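Local coordinates for Lin1944 protein (Listeria innocua, PDB 3D7L) that is of unknown function but is probably an oxidoreductase of the short-chain dehydrogenase/reductase family, at residues Lys20-Lys25 / Ala185-Val190. Numbering follows the deposited sequence.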
# COMPACT_ATOMS: atom_id res chain seq x y z
N LYS D 20 -10.34 -22.63 -5.70
CA LYS D 20 -11.64 -23.26 -5.92
C LYS D 20 -11.58 -24.77 -5.65
O LYS D 20 -12.45 -25.32 -4.96
CB LYS D 20 -12.12 -22.98 -7.34
CG LYS D 20 -13.61 -23.35 -7.63
CD LYS D 20 -13.90 -23.16 -9.11
CE LYS D 20 -15.31 -23.63 -9.50
NZ LYS D 20 -15.42 -25.12 -9.42
N GLU D 21 -10.55 -25.43 -6.17
CA GLU D 21 -10.42 -26.87 -6.03
C GLU D 21 -10.36 -27.37 -4.60
O GLU D 21 -10.95 -28.40 -4.27
CB GLU D 21 -9.23 -27.38 -6.82
CG GLU D 21 -9.35 -28.83 -7.21
CD GLU D 21 -8.43 -29.24 -8.36
OE1 GLU D 21 -8.53 -30.41 -8.80
OE2 GLU D 21 -7.63 -28.40 -8.83
N ARG D 22 -9.62 -26.66 -3.75
CA ARG D 22 -9.57 -26.98 -2.32
C ARG D 22 -10.90 -26.67 -1.63
O ARG D 22 -11.50 -27.57 -1.04
CB ARG D 22 -8.43 -26.24 -1.60
CG ARG D 22 -7.06 -26.81 -1.87
CD ARG D 22 -6.09 -26.57 -0.71
NE ARG D 22 -6.35 -27.49 0.40
CZ ARG D 22 -5.89 -28.74 0.48
NH1 ARG D 22 -5.12 -29.26 -0.47
NH2 ARG D 22 -6.21 -29.48 1.54
N LEU D 23 -11.36 -25.42 -1.72
CA LEU D 23 -12.55 -24.94 -0.99
C LEU D 23 -13.87 -25.63 -1.39
O LEU D 23 -14.77 -25.78 -0.56
CB LEU D 23 -12.67 -23.41 -1.11
CG LEU D 23 -11.45 -22.55 -0.75
CD1 LEU D 23 -11.78 -21.05 -0.81
CD2 LEU D 23 -10.86 -22.89 0.61
N GLU D 24 -13.95 -26.05 -2.64
CA GLU D 24 -15.07 -26.84 -3.16
C GLU D 24 -15.41 -28.08 -2.33
O GLU D 24 -16.58 -28.44 -2.21
CB GLU D 24 -14.73 -27.39 -4.54
CG GLU D 24 -15.09 -26.52 -5.66
CD GLU D 24 -14.93 -27.25 -6.96
OE1 GLU D 24 -15.87 -27.12 -7.76
OE2 GLU D 24 -13.91 -27.95 -7.18
N LYS D 25 -14.38 -28.76 -1.84
CA LYS D 25 -14.52 -30.02 -1.11
C LYS D 25 -15.26 -29.83 0.21
O LYS D 25 -15.84 -30.78 0.75
CB LYS D 25 -13.15 -30.61 -0.78
CG LYS D 25 -12.11 -30.60 -1.87
CD LYS D 25 -12.20 -31.83 -2.73
CE LYS D 25 -10.80 -32.40 -2.95
NZ LYS D 25 -10.08 -31.63 -3.97
N ALA D 185 -3.15 -22.14 2.20
CA ALA D 185 -3.16 -20.89 2.96
C ALA D 185 -4.51 -20.18 2.94
O ALA D 185 -4.96 -19.61 3.97
CB ALA D 185 -2.05 -19.95 2.45
N PHE D 186 -5.14 -20.17 1.76
CA PHE D 186 -6.51 -19.69 1.62
C PHE D 186 -7.48 -20.54 2.44
O PHE D 186 -8.31 -19.99 3.16
CB PHE D 186 -6.94 -19.68 0.15
CG PHE D 186 -6.39 -18.53 -0.65
CD1 PHE D 186 -7.10 -17.34 -0.74
CD2 PHE D 186 -5.19 -18.66 -1.33
CE1 PHE D 186 -6.59 -16.26 -1.50
CE2 PHE D 186 -4.70 -17.62 -2.10
CZ PHE D 186 -5.40 -16.41 -2.16
N GLU D 187 -7.35 -21.87 2.36
CA GLU D 187 -8.15 -22.76 3.21
C GLU D 187 -7.89 -22.48 4.71
O GLU D 187 -8.82 -22.48 5.50
CB GLU D 187 -7.90 -24.23 2.88
CG GLU D 187 -8.62 -25.19 3.83
CD GLU D 187 -8.41 -26.67 3.51
OE1 GLU D 187 -7.84 -27.00 2.46
OE2 GLU D 187 -8.83 -27.52 4.30
N LYS D 188 -6.63 -22.25 5.08
CA LYS D 188 -6.25 -21.88 6.43
C LYS D 188 -6.98 -20.60 6.84
O LYS D 188 -7.56 -20.54 7.93
CB LYS D 188 -4.72 -21.71 6.54
CG LYS D 188 -4.22 -21.36 7.91
CD LYS D 188 -2.70 -21.19 7.94
CE LYS D 188 -2.23 -20.70 9.30
NZ LYS D 188 -2.49 -21.64 10.42
N SER D 189 -6.99 -19.58 5.97
CA SER D 189 -7.72 -18.34 6.26
C SER D 189 -9.23 -18.55 6.41
O SER D 189 -9.80 -18.06 7.36
CB SER D 189 -7.43 -17.25 5.22
OG SER D 189 -8.09 -16.08 5.60
N VAL D 190 -9.85 -19.30 5.51
CA VAL D 190 -11.30 -19.49 5.57
C VAL D 190 -11.75 -20.37 6.75
O VAL D 190 -12.72 -20.05 7.44
CB VAL D 190 -11.86 -20.04 4.22
CG1 VAL D 190 -13.37 -20.45 4.32
CG2 VAL D 190 -11.64 -19.04 3.11
O HOH W 1 -9.84 -29.01 0.77
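Leu23 and Glu187 mark the closest backbone approach, 6.5 Å between their CA atoms, of the 20-25 segment on helix 14-23 and the 185-190 segment on helix 179-191. Beside that approach, Arg22 and Glu187 form a salt bridge. Glu187 extends fully, with CG anti to its backbone N (chi1 175°), and its OE1 sits at the guanidinium edge of Arg22, whose chain bends at chi3 (77°) to bring NE round. The bond from Arg22 NE to Glu187 OE1 is short, 2.6 Å, and nearly straight at 166°; Arg22 NH2 adds a weak one to the same oxygen, and the two flat groups are nearly coplanar. A water donates a hydrogen bond to Arg22 O, 2.8 Å from its oxygen, and a weak one to Glu187 OE1. Glu187 OE2 has its own partner in Lys26, so two basic residues probably help keep the carboxylate ionised. On the inner side Leu23 CD2 rests 3.8 Å from Glu187 CA, and Leu23 CD1 faces Val190 CG2 at 4.4 Å. Both Leu23 and Val190 reach Ile6 on strand 5-9, while Phe186 and Val190 pack on strands 59-64 and 108-113: the two helices are neighbours on one face of the parallel Rossmann-fold sheet.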